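Endoribonuclease L-PSP/chorismate mutase-like domain-containing protein (Agrobacterium tumefaciens, PDB 3D01) is of unknown function but has the YjgF/chorismate mutase-like fold of putative endoribonucleases and assembles as a trimer. Local coordinates at residues K98-K104 / D158-D164; L105-A110 / A153-A159; R17-F23 / L128-V132. One frame throughout, in Å; residues are numbered along the deposited sequence.

Contact 1 of 3, residues K98-K104 / D158-D164; sequences KIRRVIK and DAIVEID
Ile99–Lys104 runs antiparallel to Asp158–Ile163, the two short strand axes approaching to 4.5 Å at 152°. Two classic beta bulges break the pairing: Arg100 and Arg101 stand opposite the single Glu162, and Ile103 with Lys104 opposite Ile160. Glu162 O therefore takes two N-H groups from the same face of its carbonyl plane, Arg100 N at 2.8 Å and Arg101 N at 3.2 Å; Ile160 O also accepts two, from Ile103 N and Lys104 N. The first bulge turns Arg100 toward the partner strand, where its guanidinium edge forms salt bridges to two carboxylates. Arg100 NE meets Glu162 OE2 at 2.9 Å on the anti side, with the two flat groups only 17° apart. Arg100 NH1 points almost straight at Asp164 OD1, 3.1 Å away, while the Asp164 carboxylate stands across the guanidinium at 78°. These strands form part of the central sheet of the YjgF-like fold. Ile99 CG2 touches Val161 CG1 at 3.8 Å on the face covered by helix 118-133. Ile103 CG1 packs on Glu162 CB at 4.0 Å. Glu162 OE1, the second carboxylate oxygen, hydrogen-bonds Ser41 OG of the second subunit, and Lys104 NZ forms a salt bridge with Asp158 of that subunit.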
ATOM      1  N   LYS I  98      18.414   8.544 -13.048  1.00 32.68           N
ATOM      2  CA  LYS I  98      18.524   8.862 -11.631  1.00 31.76           C
ATOM      3  C   LYS I  98      17.650   7.947 -10.754  1.00 30.08           C
ATOM      4  O   LYS I  98      17.619   8.111  -9.539  1.00 28.80           O
ATOM      5  CB  LYS I  98      18.215  10.338 -11.388  1.00 32.28           C
ATOM      6  CG  LYS I  98      19.324  11.281 -11.910  1.00 33.25           C
ATOM      7  CD  LYS I  98      18.851  12.724 -11.989  1.00 34.49           C
ATOM      8  CE  LYS I  98      19.973  13.679 -12.527  1.00 37.38           C
ATOM      9  NZ  LYS I  98      19.450  14.705 -13.496  1.00 40.67           N
ATOM     10  N   ILE I  99      16.964   6.980 -11.370  1.00 28.70           N
ATOM     11  CA  ILE I  99      16.383   5.843 -10.623  1.00 28.53           C
ATOM     12  C   ILE I  99      17.485   4.980 -10.062  1.00 28.38           C
ATOM     13  O   ILE I  99      18.312   4.484 -10.841  1.00 29.20           O
ATOM     14  CB  ILE I  99      15.487   4.929 -11.520  1.00 28.09           C
ATOM     15  CG1 ILE I  99      14.263   5.701 -12.037  1.00 28.42           C
ATOM     16  CG2 ILE I  99      15.044   3.657 -10.753  1.00 27.20           C
ATOM     17  CD1 ILE I  99      13.540   5.023 -13.200  1.00 29.06           C
ATOM     18  N   ARG I 100      17.518   4.797  -8.738  1.00 27.41           N
ATOM     19  CA  ARG I 100      18.475   3.873  -8.112  1.00 28.02           C
ATOM     20  C   ARG I 100      17.918   2.466  -8.010  1.00 26.84           C
ATOM     21  O   ARG I 100      18.585   1.493  -8.341  1.00 25.55           O
ATOM     22  CB  ARG I 100      18.887   4.358  -6.725  1.00 28.57           C
ATOM     23  CG  ARG I 100      19.652   5.684  -6.724  1.00 32.40           C
ATOM     24  CD  ARG I 100      20.073   6.058  -5.284  1.00 34.39           C
ATOM     25  NE  ARG I 100      20.915   5.028  -4.666  1.00 39.81           N
ATOM     26  CZ  ARG I 100      22.232   4.882  -4.871  1.00 42.79           C
ATOM     27  NH1 ARG I 100      22.915   5.682  -5.699  1.00 44.59           N
ATOM     28  NH2 ARG I 100      22.877   3.902  -4.243  1.00 43.89           N
ATOM     29  N   ARG I 101      16.672   2.364  -7.565  1.00 25.82           N
ATOM     30  CA  ARG I 101      15.987   1.078  -7.423  1.00 24.89           C
ATOM     31  C   ARG I 101      14.475   1.328  -7.446  1.00 23.51           C
ATOM     32  O   ARG I 101      13.999   2.253  -6.795  1.00 22.23           O
ATOM     33  CB  ARG I 101      16.382   0.452  -6.088  1.00 25.80           C
ATOM     34  CG  ARG I 101      15.513  -0.665  -5.551  1.00 28.82           C
ATOM     35  CD  ARG I 101      15.604  -1.885  -6.384  1.00 33.51           C
ATOM     36  NE  ARG I 101      16.943  -2.417  -6.266  1.00 35.75           N
ATOM     37  CZ  ARG I 101      17.418  -3.448  -6.957  1.00 37.92           C
ATOM     38  NH1 ARG I 101      16.661  -4.096  -7.841  1.00 35.38           N
ATOM     39  NH2 ARG I 101      18.685  -3.823  -6.757  1.00 39.11           N
ATOM     40  N   VAL I 102      13.746   0.508  -8.200  1.00 21.95           N
ATOM     41  CA  VAL I 102      12.288   0.440  -8.043  1.00 21.56           C
ATOM     42  C   VAL I 102      12.058  -0.442  -6.820  1.00 21.01           C
ATOM     43  O   VAL I 102      12.348  -1.639  -6.830  1.00 21.45           O
ATOM     44  CB  VAL I 102      11.577  -0.130  -9.270  1.00 21.16           C
ATOM     45  CG1 VAL I 102      10.049  -0.270  -8.982  1.00 20.65           C
ATOM     46  CG2 VAL I 102      11.890   0.752 -10.528  1.00 21.70           C
ATOM     47  N   ILE I 103      11.571   0.170  -5.756  1.00 20.11           N
ATOM     48  CA  ILE I 103      11.482  -0.477  -4.460  1.00 19.84           C
ATOM     49  C   ILE I 103      10.251  -1.361  -4.359  1.00 19.12           C
ATOM     50  O   ILE I 103      10.324  -2.541  -3.932  1.00 18.36           O
ATOM     51  CB  ILE I 103      11.469   0.557  -3.314  1.00 20.79           C
ATOM     52  CG1 ILE I 103      12.858   1.214  -3.186  1.00 20.62           C
ATOM     53  CG2 ILE I 103      11.087  -0.124  -1.958  1.00 20.66           C
ATOM     54  CD1 ILE I 103      13.964   0.219  -2.832  1.00 24.93           C
ATOM     55  N   LYS I 104       9.134  -0.804  -4.800  1.00 18.23           N
ATOM     56  CA  LYS I 104       7.849  -1.520  -4.676  1.00 17.34           C
ATOM     57  C   LYS I 104       6.844  -1.058  -5.726  1.00 16.76           C
ATOM     58  O   LYS I 104       6.772   0.109  -6.039  1.00 16.61           O
ATOM     59  CB  LYS I 104       7.297  -1.303  -3.253  1.00 16.96           C
ATOM     60  CG  LYS I 104       5.921  -1.909  -2.943  1.00 17.59           C
ATOM     61  CD  LYS I 104       6.052  -3.413  -2.782  1.00 18.35           C
ATOM     62  CE  LYS I 104       4.702  -4.027  -2.360  1.00 18.55           C
ATOM     63  NZ  LYS I 104       4.201  -3.496  -1.029  1.00 17.42           N
ATOM     64  N   ASP I 158       0.621   1.656  -8.377  1.00 15.62           N
ATOM     65  CA  ASP I 158       1.413   2.714  -7.771  1.00 16.50           C
ATOM     66  C   ASP I 158       2.840   2.195  -7.529  1.00 16.46           C
ATOM     67  O   ASP I 158       3.142   1.005  -7.771  1.00 16.08           O
ATOM     68  CB  ASP I 158       0.733   3.311  -6.527  1.00 17.01           C
ATOM     69  CG  ASP I 158       0.763   2.419  -5.306  1.00 18.69           C
ATOM     70  OD1 ASP I 158       1.602   1.485  -5.181  1.00 21.75           O
ATOM     71  OD2 ASP I 158      -0.093   2.684  -4.437  1.00 22.91           O
ATOM     72  N   ALA I 159       3.724   3.096  -7.103  1.00 16.70           N
ATOM     73  CA  ALA I 159       5.130   2.730  -6.983  1.00 16.78           C
ATOM     74  C   ALA I 159       5.856   3.577  -5.948  1.00 16.96           C
ATOM     75  O   ALA I 159       5.485   4.708  -5.682  1.00 15.75           O
ATOM     76  CB  ALA I 159       5.832   2.869  -8.328  1.00 17.34           C
ATOM     77  N   ILE I 160       6.893   2.977  -5.390  1.00 17.60           N
ATOM     78  CA  ILE I 160       7.876   3.671  -4.576  1.00 18.83           C
ATOM     79  C   ILE I 160       9.237   3.381  -5.239  1.00 18.43           C
ATOM     80  O   ILE I 160       9.585   2.224  -5.536  1.00 18.56           O
ATOM     81  CB  ILE I 160       7.910   3.153  -3.133  1.00 18.00           C
ATOM     82  CG1 ILE I 160       6.535   3.258  -2.468  1.00 19.61           C
ATOM     83  CG2 ILE I 160       9.030   3.830  -2.345  1.00 18.62           C
ATOM     84  CD1 ILE I 160       6.416   2.421  -1.205  1.00 21.87           C
ATOM     85  N   VAL I 161       9.983   4.451  -5.496  1.00 19.73           N
ATOM     86  CA  VAL I 161      11.228   4.370  -6.244  1.00 19.92           C
ATOM     87  C   VAL I 161      12.307   5.125  -5.435  1.00 21.26           C
ATOM     88  O   VAL I 161      12.080   6.223  -4.932  1.00 21.51           O
ATOM     89  CB  VAL I 161      11.058   5.007  -7.644  1.00 19.58           C
ATOM     90  CG1 VAL I 161      12.357   4.945  -8.417  1.00 18.22           C
ATOM     91  CG2 VAL I 161       9.866   4.394  -8.443  1.00 18.03           C
ATOM     92  N   GLU I 162      13.455   4.501  -5.261  1.00 22.25           N
ATOM     93  CA  GLU I 162      14.591   5.163  -4.613  1.00 22.88           C
ATOM     94  C   GLU I 162      15.338   5.899  -5.710  1.00 23.77           C
ATOM     95  O   GLU I 162      15.631   5.320  -6.771  1.00 23.49           O
ATOM     96  CB  GLU I 162      15.499   4.135  -3.956  1.00 23.02           C
ATOM     97  CG  GLU I 162      16.753   4.737  -3.332  1.00 23.15           C
ATOM     98  CD  GLU I 162      17.696   3.696  -2.826  1.00 25.60           C
ATOM     99  OE1 GLU I 162      17.393   3.038  -1.829  1.00 30.73           O
ATOM    100  OE2 GLU I 162      18.778   3.545  -3.407  1.00 34.59           O
ATOM    101  N   ILE I 163      15.635   7.171  -5.468  1.00 25.56           N
ATOM    102  CA  ILE I 163      16.190   8.034  -6.498  1.00 26.81           C
ATOM    103  C   ILE I 163      17.469   8.652  -6.013  1.00 28.36           C
ATOM    104  O   ILE I 163      17.733   8.655  -4.809  1.00 27.65           O
ATOM    105  CB  ILE I 163      15.194   9.114  -6.914  1.00 26.55           C
ATOM    106  CG1 ILE I 163      14.767   9.963  -5.713  1.00 25.76           C
ATOM    107  CG2 ILE I 163      13.975   8.466  -7.630  1.00 24.46           C
ATOM    108  CD1 ILE I 163      13.876  11.190  -6.087  1.00 26.41           C
ATOM    109  N   ASP I 164      18.251   9.169  -6.969  1.00 30.19           N
ATOM    110  CA  ASP I 164      19.478   9.956  -6.692  1.00 32.20           C
ATOM    111  C   ASP I 164      19.222  11.413  -6.300  1.00 33.22           C
ATOM    112  O   ASP I 164      18.215  12.005  -6.693  1.00 36.52           O
ATOM    113  CB  ASP I 164      20.388   9.911  -7.913  1.00 33.22           C
ATOM    114  CG  ASP I 164      21.008   8.550  -8.102  1.00 37.49           C
ATOM    115  OD1 ASP I 164      21.587   8.067  -7.108  1.00 44.02           O
ATOM    116  OD2 ASP I 164      20.941   7.962  -9.215  1.00 44.29           O
TER

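Contact 2 of 3, residues L105-A110 / A153-A159; sequences LNGFVA and ASVEIDA
Leu105–Ala110 pairs antiparallel with Val155–Ala159, a buried contact in the middle of the YjgF-like sheet, in regular register from Leu105 opposite Ala159 to Val109 opposite Val155. Asn106–Asp158 and Phe108–Glu156 are hydrogen-bonded pairs, each bonded in both directions. The Phe108–Glu156 bonds are the shorter, Phe108 N to Glu156 O at 2.8 Å and Glu156 N to Phe108 O at 2.9 Å. Asn106 N meets Asp158 O from above the carbonyl plane at 3.2 Å, and Asp158 N returns to Asn106 O over the same length. Ser154, just before the strand, adds one more bond, its O accepting from Ala110 N.

On one face, the Phe108 ring leans back along its own strand, CG beside the backbone N (chi1 -50°), and Asn106 O lies over one side of the ring toward the rim. Phe108 CD2 comes within 3.2 Å of Glu156 O, whereas Asp158 OD2 sits at the ring edge, 4.0 Å from CE2, its carboxylate nearly perpendicular to the ring. The same Asp158 oxygen forms a salt bridge with Lys104 of the third subunit, placing this face at the trimer interface.

On the other face, Leu105 reaches across with CD2 pressed against Ala159 CB at 3.4 Å, tighter than usual for two carbons, while its CB rests on Ile157 CG2 at 4.0 Å. Gly107 leaves its CA beside Ile157 CG1. Helix 118-133 packs on Leu105, Val109 and Ile157; helix 70-91 packs on Val155, Ile157 and Ala159; and strand 140-146 runs parallel along the far side of strand 99-110.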
ATOM      1  N   LEU I 105       6.088  -2.009  -6.262  1.00 16.79           N
ATOM      2  CA  LEU I 105       4.869  -1.713  -7.018  1.00 16.74           C
ATOM      3  C   LEU I 105       3.697  -2.418  -6.324  1.00 16.84           C
ATOM      4  O   LEU I 105       3.805  -3.600  -5.945  1.00 17.46           O
ATOM      5  CB  LEU I 105       4.947  -2.254  -8.456  1.00 17.12           C
ATOM      6  CG  LEU I 105       6.054  -1.772  -9.378  1.00 19.27           C
ATOM      7  CD1 LEU I 105       5.835  -2.495 -10.724  1.00 20.91           C
ATOM      8  CD2 LEU I 105       6.064  -0.262  -9.544  1.00 20.12           C
ATOM      9  N   ASN I 106       2.596  -1.705  -6.200  1.00 16.38           N
ATOM     10  CA  ASN I 106       1.312  -2.300  -5.787  1.00 16.65           C
ATOM     11  C   ASN I 106       0.422  -2.369  -7.027  1.00 16.38           C
ATOM     12  O   ASN I 106       0.051  -1.344  -7.585  1.00 15.64           O
ATOM     13  CB  ASN I 106       0.650  -1.505  -4.653  1.00 18.53           C
ATOM     14  CG  ASN I 106       1.529  -1.404  -3.421  1.00 20.33           C
ATOM     15  OD1 ASN I 106       2.006  -0.315  -3.056  1.00 26.11           O
ATOM     16  ND2 ASN I 106       1.752  -2.527  -2.773  1.00 20.60           N
ATOM     17  N   GLY I 107       0.118  -3.595  -7.457  1.00 15.72           N
ATOM     18  CA  GLY I 107      -0.671  -3.864  -8.641  1.00 15.60           C
ATOM     19  C   GLY I 107      -2.085  -4.256  -8.259  1.00 15.63           C
ATOM     20  O   GLY I 107      -2.310  -5.310  -7.656  1.00 15.50           O
ATOM     21  N   PHE I 108      -3.028  -3.385  -8.617  1.00 15.90           N
ATOM     22  CA  PHE I 108      -4.429  -3.565  -8.320  1.00 15.10           C
ATOM     23  C   PHE I 108      -5.140  -3.961  -9.601  1.00 15.28           C
ATOM     24  O   PHE I 108      -5.148  -3.192 -10.552  1.00 14.87           O
ATOM     25  CB  PHE I 108      -5.030  -2.261  -7.799  1.00 16.48           C
ATOM     26  CG  PHE I 108      -4.248  -1.630  -6.695  1.00 17.08           C
ATOM     27  CD1 PHE I 108      -4.114  -2.259  -5.488  1.00 22.66           C
ATOM     28  CD2 PHE I 108      -3.667  -0.388  -6.860  1.00 20.97           C
ATOM     29  CE1 PHE I 108      -3.391  -1.679  -4.463  1.00 23.13           C
ATOM     30  CE2 PHE I 108      -2.953   0.203  -5.828  1.00 20.83           C
ATOM     31  CZ  PHE I 108      -2.824  -0.431  -4.642  1.00 20.48           C
ATOM     32  N   VAL I 109      -5.751  -5.148  -9.622  1.00 14.63           N
ATOM     33  CA  VAL I 109      -6.382  -5.698 -10.827  1.00 14.34           C
ATOM     34  C   VAL I 109      -7.908  -5.864 -10.605  1.00 14.27           C
ATOM     35  O   VAL I 109      -8.321  -6.619  -9.721  1.00 13.48           O
ATOM     36  CB  VAL I 109      -5.777  -7.072 -11.179  1.00 14.50           C
ATOM     37  CG1 VAL I 109      -6.412  -7.632 -12.460  1.00 14.23           C
ATOM     38  CG2 VAL I 109      -4.236  -6.978 -11.247  1.00 14.99           C
ATOM     39  N   ALA I 110      -8.708  -5.169 -11.404  1.00 13.57           N
ATOM     40  CA  ALA I 110     -10.180  -5.229 -11.270  1.00 12.77           C
ATOM     41  C   ALA I 110     -10.559  -6.644 -11.725  1.00 12.84           C
ATOM     42  O   ALA I 110     -10.203  -7.077 -12.847  1.00 13.15           O
ATOM     43  CB  ALA I 110     -10.873  -4.107 -12.108  1.00 12.29           C
ATOM     44  N   ALA I 153     -11.016   1.341 -15.058  1.00 14.51           N
ATOM     45  CA  ALA I 153      -9.700   0.796 -15.437  1.00 14.41           C
ATOM     46  C   ALA I 153      -9.629  -0.666 -14.999  1.00 14.40           C
ATOM     47  O   ALA I 153     -10.085  -1.025 -13.885  1.00 15.09           O
ATOM     48  CB  ALA I 153      -8.578   1.594 -14.794  1.00 14.86           C
ATOM     49  N   SER I 154      -8.998  -1.486 -15.826  1.00 13.80           N
ATOM     50  CA  SER I 154      -8.791  -2.892 -15.494  1.00 14.24           C
ATOM     51  C   SER I 154      -7.668  -3.078 -14.473  1.00 14.11           C
ATOM     52  O   SER I 154      -7.678  -4.048 -13.724  1.00 13.82           O
ATOM     53  CB  SER I 154      -8.534  -3.740 -16.749  1.00 14.62           C
ATOM     54  OG  SER I 154      -9.658  -3.718 -17.616  1.00 14.99           O
ATOM     55  N   VAL I 155      -6.695  -2.151 -14.477  1.00 14.34           N
ATOM     56  CA  VAL I 155      -5.530  -2.231 -13.612  1.00 14.46           C
ATOM     57  C   VAL I 155      -5.135  -0.803 -13.184  1.00 15.08           C
ATOM     58  O   VAL I 155      -5.299   0.165 -13.956  1.00 15.56           O
ATOM     59  CB  VAL I 155      -4.293  -2.897 -14.332  1.00 14.36           C
ATOM     60  CG1 VAL I 155      -3.075  -3.027 -13.344  1.00 12.77           C
ATOM     61  CG2 VAL I 155      -4.685  -4.211 -15.037  1.00 14.37           C
ATOM     62  N   GLU I 156      -4.647  -0.697 -11.963  1.00 15.39           N
ATOM     63  CA  GLU I 156      -4.034   0.510 -11.437  1.00 15.06           C
ATOM     64  C   GLU I 156      -2.788   0.086 -10.635  1.00 15.65           C
ATOM     65  O   GLU I 156      -2.789  -0.928  -9.900  1.00 15.34           O
ATOM     66  CB  GLU I 156      -5.000   1.249 -10.519  1.00 15.43           C
ATOM     67  CG  GLU I 156      -4.437   2.470  -9.845  1.00 16.19           C
ATOM     68  CD  GLU I 156      -5.399   3.054  -8.768  1.00 16.93           C
ATOM     69  OE1 GLU I 156      -6.619   2.822  -8.844  1.00 19.17           O
ATOM     70  OE2 GLU I 156      -4.929   3.736  -7.826  1.00 22.32           O
ATOM     71  N   ILE I 157      -1.732   0.866 -10.766  1.00 15.12           N
ATOM     72  CA  ILE I 157      -0.442   0.462 -10.190  1.00 15.30           C
ATOM     73  C   ILE I 157       0.240   1.704  -9.656  1.00 15.77           C
ATOM     74  O   ILE I 157       0.386   2.688 -10.383  1.00 16.91           O
ATOM     75  CB  ILE I 157       0.523  -0.230 -11.218  1.00 15.40           C
ATOM     76  CG1 ILE I 157      -0.114  -1.421 -11.969  1.00 13.59           C
ATOM     77  CG2 ILE I 157       1.820  -0.714 -10.503  1.00 15.73           C
ATOM     78  CD1 ILE I 157       0.887  -2.208 -12.874  1.00 16.33           C
ATOM     79  N   ASP I 158       0.621   1.656  -8.377  1.00 15.62           N
ATOM     80  CA  ASP I 158       1.413   2.714  -7.771  1.00 16.50           C
ATOM     81  C   ASP I 158       2.840   2.195  -7.529  1.00 16.46           C
ATOM     82  O   ASP I 158       3.142   1.005  -7.771  1.00 16.08           O
ATOM     83  CB  ASP I 158       0.733   3.311  -6.527  1.00 17.01           C
ATOM     84  CG  ASP I 158       0.763   2.419  -5.306  1.00 18.69           C
ATOM     85  OD1 ASP I 158       1.602   1.485  -5.181  1.00 21.75           O
ATOM     86  OD2 ASP I 158      -0.093   2.684  -4.437  1.00 22.91           O
ATOM     87  N   ALA I 159       3.724   3.096  -7.103  1.00 16.70           N
ATOM     88  CA  ALA I 159       5.130   2.730  -6.983  1.00 16.78           C
ATOM     89  C   ALA I 159       5.856   3.577  -5.948  1.00 16.96           C
ATOM     90  O   ALA I 159       5.485   4.708  -5.682  1.00 15.75           O
ATOM     91  CB  ALA I 159       5.832   2.869  -8.328  1.00 17.34           C
TER

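Contact 3 of 3, residues R17-F23 / L128-V132; sequences RLKELGF and LIATV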
ATOM      1  N   ARG I  17      15.015   1.435 -24.975  1.00 25.61           N
ATOM      2  CA  ARG I  17      14.551   0.090 -24.638  1.00 25.74           C
ATOM      3  C   ARG I  17      13.017   0.033 -24.585  1.00 24.43           C
ATOM      4  O   ARG I  17      12.423  -0.919 -25.045  1.00 23.21           O
ATOM      5  CB  ARG I  17      15.120  -0.352 -23.311  1.00 25.55           C
ATOM      6  CG  ARG I  17      16.625  -0.574 -23.342  1.00 27.14           C
ATOM      7  CD  ARG I  17      17.032  -1.304 -22.109  1.00 30.60           C
ATOM      8  NE  ARG I  17      18.364  -1.042 -21.573  1.00 34.26           N
ATOM      9  CZ  ARG I  17      19.520  -1.491 -22.072  1.00 40.80           C
ATOM     10  NH1 ARG I  17      19.588  -2.150 -23.260  1.00 41.98           N
ATOM     11  NH2 ARG I  17      20.646  -1.219 -21.397  1.00 39.37           N
ATOM     12  N   LEU I  18      12.406   1.080 -24.068  1.00 24.31           N
ATOM     13  CA  LEU I  18      10.950   1.118 -23.982  1.00 24.89           C
ATOM     14  C   LEU I  18      10.320   1.196 -25.370  1.00 25.23           C
ATOM     15  O   LEU I  18       9.313   0.534 -25.633  1.00 25.28           O
ATOM     16  CB  LEU I  18      10.523   2.299 -23.138  1.00 24.44           C
ATOM     17  CG  LEU I  18       9.027   2.438 -22.855  1.00 25.07           C
ATOM     18  CD1 LEU I  18       8.502   1.101 -22.247  1.00 23.81           C
ATOM     19  CD2 LEU I  18       8.854   3.658 -21.932  1.00 25.32           C
ATOM     20  N   LYS I  19      10.893   2.004 -26.262  1.00 25.43           N
ATOM     21  CA  LYS I  19      10.436   2.013 -27.666  1.00 26.43           C
ATOM     22  C   LYS I  19      10.559   0.631 -28.350  1.00 26.61           C
ATOM     23  O   LYS I  19       9.684   0.213 -29.105  1.00 27.47           O
ATOM     24  CB  LYS I  19      11.186   3.061 -28.477  1.00 26.66           C
ATOM     25  CG  LYS I  19      10.947   4.452 -28.029  1.00 27.20           C
ATOM     26  CD  LYS I  19      11.624   5.466 -28.919  1.00 29.04           C
ATOM     27  CE  LYS I  19      11.451   6.858 -28.327  1.00 29.12           C
ATOM     28  NZ  LYS I  19      12.352   7.877 -28.918  1.00 30.34           N
ATOM     29  N   GLU I  20      11.645  -0.084 -28.079  1.00 26.77           N
ATOM     30  CA  GLU I  20      11.823  -1.424 -28.609  1.00 27.08           C
ATOM     31  C   GLU I  20      10.726  -2.355 -28.124  1.00 27.04           C
ATOM     32  O   GLU I  20      10.436  -3.361 -28.765  1.00 27.10           O
ATOM     33  CB  GLU I  20      13.170  -1.976 -28.204  1.00 27.25           C
ATOM     34  CG  GLU I  20      14.343  -1.256 -28.864  1.00 28.81           C
ATOM     35  CD  GLU I  20      15.688  -1.739 -28.356  1.00 29.63           C
ATOM     36  OE1 GLU I  20      15.766  -2.355 -27.281  1.00 34.86           O
ATOM     37  OE2 GLU I  20      16.701  -1.487 -29.030  1.00 35.34           O
ATOM     38  N   LEU I  21      10.128  -2.024 -26.990  1.00 26.52           N
ATOM     39  CA  LEU I  21       9.020  -2.822 -26.463  1.00 27.25           C
ATOM     40  C   LEU I  21       7.664  -2.377 -27.009  1.00 27.88           C
ATOM     41  O   LEU I  21       6.654  -3.062 -26.811  1.00 28.91           O
ATOM     42  CB  LEU I  21       9.008  -2.749 -24.946  1.00 26.53           C
ATOM     43  CG  LEU I  21      10.080  -3.517 -24.185  1.00 27.06           C
ATOM     44  CD1 LEU I  21       9.840  -3.340 -22.664  1.00 27.68           C
ATOM     45  CD2 LEU I  21      10.073  -4.989 -24.547  1.00 28.09           C
ATOM     46  N   GLY I  22       7.620  -1.240 -27.681  1.00 28.27           N
ATOM     47  CA  GLY I  22       6.415  -0.790 -28.348  1.00 28.63           C
ATOM     48  C   GLY I  22       5.816   0.471 -27.774  1.00 28.72           C
ATOM     49  O   GLY I  22       4.751   0.902 -28.223  1.00 30.41           O
ATOM     50  N   PHE I  23       6.496   1.099 -26.825  1.00 28.29           N
ATOM     51  CA  PHE I  23       5.941   2.247 -26.125  1.00 28.57           C
ATOM     52  C   PHE I  23       6.800   3.515 -26.180  1.00 29.33           C
ATOM     53  O   PHE I  23       8.023   3.468 -26.057  1.00 28.85           O
ATOM     54  CB  PHE I  23       5.708   1.890 -24.653  1.00 27.73           C
ATOM     55  CG  PHE I  23       4.862   0.668 -24.447  1.00 27.04           C
ATOM     56  CD1 PHE I  23       3.491   0.775 -24.328  1.00 27.21           C
ATOM     57  CD2 PHE I  23       5.440  -0.588 -24.347  1.00 26.56           C
ATOM     58  CE1 PHE I  23       2.718  -0.347 -24.106  1.00 26.53           C
ATOM     59  CE2 PHE I  23       4.675  -1.710 -24.140  1.00 26.57           C
ATOM     60  CZ  PHE I  23       3.303  -1.582 -24.027  1.00 25.58           C
ATOM     61  N   LEU I 128       8.127  -5.298 -17.978  1.00 20.37           N
ATOM     62  CA  LEU I 128       8.415  -4.092 -18.729  1.00 20.63           C
ATOM     63  C   LEU I 128       9.419  -3.245 -17.943  1.00 20.84           C
ATOM     64  O   LEU I 128      10.439  -2.810 -18.479  1.00 20.72           O
ATOM     65  CB  LEU I 128       7.109  -3.315 -19.064  1.00 20.98           C
ATOM     66  CG  LEU I 128       7.298  -2.002 -19.846  1.00 20.23           C
ATOM     67  CD1 LEU I 128       6.074  -1.636 -20.689  1.00 20.47           C
ATOM     68  CD2 LEU I 128       7.724  -0.817 -18.948  1.00 18.35           C
ATOM     69  N   ILE I 129       9.144  -3.024 -16.670  1.00 20.65           N
ATOM     70  CA  ILE I 129      10.036  -2.228 -15.815  1.00 21.07           C
ATOM     71  C   ILE I 129      11.440  -2.830 -15.637  1.00 21.43           C
ATOM     72  O   ILE I 129      12.432  -2.098 -15.756  1.00 21.90           O
ATOM     73  CB  ILE I 129       9.396  -1.992 -14.437  1.00 21.02           C
ATOM     74  CG1 ILE I 129       8.190  -1.068 -14.614  1.00 20.69           C
ATOM     75  CG2 ILE I 129      10.447  -1.473 -13.450  1.00 21.30           C
ATOM     76  CD1 ILE I 129       7.365  -0.884 -13.379  1.00 21.35           C
ATOM     77  N   ALA I 130      11.525  -4.130 -15.347  1.00 21.49           N
ATOM     78  CA  ALA I 130      12.816  -4.813 -15.240  1.00 22.00           C
ATOM     79  C   ALA I 130      13.591  -4.794 -16.561  1.00 23.24           C
ATOM     80  O   ALA I 130      14.832  -4.590 -16.543  1.00 24.16           O
ATOM     81  CB  ALA I 130      12.632  -6.225 -14.748  1.00 22.31           C
ATOM     82  N   THR I 131      12.890  -4.963 -17.693  1.00 23.06           N
ATOM     83  CA  THR I 131      13.527  -4.906 -19.022  1.00 23.74           C
ATOM     84  C   THR I 131      14.179  -3.563 -19.358  1.00 23.75           C
ATOM     85  O   THR I 131      15.325  -3.527 -19.798  1.00 24.34           O
ATOM     86  CB  THR I 131      12.552  -5.296 -20.153  1.00 23.81           C
ATOM     87  OG1 THR I 131      12.104  -6.630 -19.919  1.00 23.49           O
ATOM     88  CG2 THR I 131      13.228  -5.218 -21.540  1.00 23.96           C
ATOM     89  N   VAL I 132      13.448  -2.482 -19.159  1.00 23.16           N
ATOM     90  CA  VAL I 132      13.867  -1.133 -19.527  1.00 23.80           C
ATOM     91  C   VAL I 132      14.945  -0.594 -18.574  1.00 23.61           C
ATOM     92  O   VAL I 132      15.864   0.120 -19.018  1.00 23.32           O
ATOM     93  CB  VAL I 132      12.606  -0.211 -19.602  1.00 24.27           C
ATOM     94  CG1 VAL I 132      12.970   1.220 -19.584  1.00 29.40           C
ATOM     95  CG2 VAL I 132      11.760  -0.570 -20.849  1.00 23.91           C
TER
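With chi1 at -176°, Leu18 swings CG to the side opposite its own amide N, and its CD1 reaches Leu128 CD2 between the two helices at 3.9 Å; Leu21 turns CG beside its own N (chi1 -73°) and extends CD1 toward the second helix. There Leu21 CD1 settles among three side chains, 3.8 Å from Val132 CG2 and 4.0 Å from both Leu128 CG and Thr131 CG2. Val132 inserts CG2 against the first helix at its backbone, 3.6 Å from Leu18 CA. Leu128 branches between two partners: CD2 meets Leu18, while CD1 approaches the Phe23 ring obliquely, 3.7 Å from CE2. Arg17 lays its aliphatic chain over the C-terminal turn of helix 118-133, CD 3.6 Å from both Thr131 O and Val132 O. No hydrogen bond crosses, and the helix segments stay 9.8 Å apart at 133°, so apolar side chains carry the contact. Gly22, at positive phi, ends helix 3-21 in a Schellman motif, with Phe23 N bonded back to Leu18 O and Gly22 N to Lys19 O; the turn brings Phe23 onto helix 70-91. With Ile129 of helix 118-133 on strand 99-110, the N-terminal helix packs on the helical side of the alpha+beta YjgF-like fold.

How the contacts relate
Contacts 1 and 2 are successive lengths of one antiparallel pair, strand 99-110 with strand 155-163; they share Asp158 and Ala159, and their centres lie about 17 Å apart. Along the chain the order is 17-23, 98-110, 128-132, 153-164, so contact 3 alternates with both strand contacts. Its centre is about 17 Å from that of contact 1 and about 19 Å from that of contact 2. Helix 118-133, which follows strand 99-110, connects the layers: Ile129 packs on Val102 of contact 1 and Leu105 of contact 2. The N-terminal helix is thus tied through helix 118-133 to a sheet whose opposite face takes part in trimer assembly.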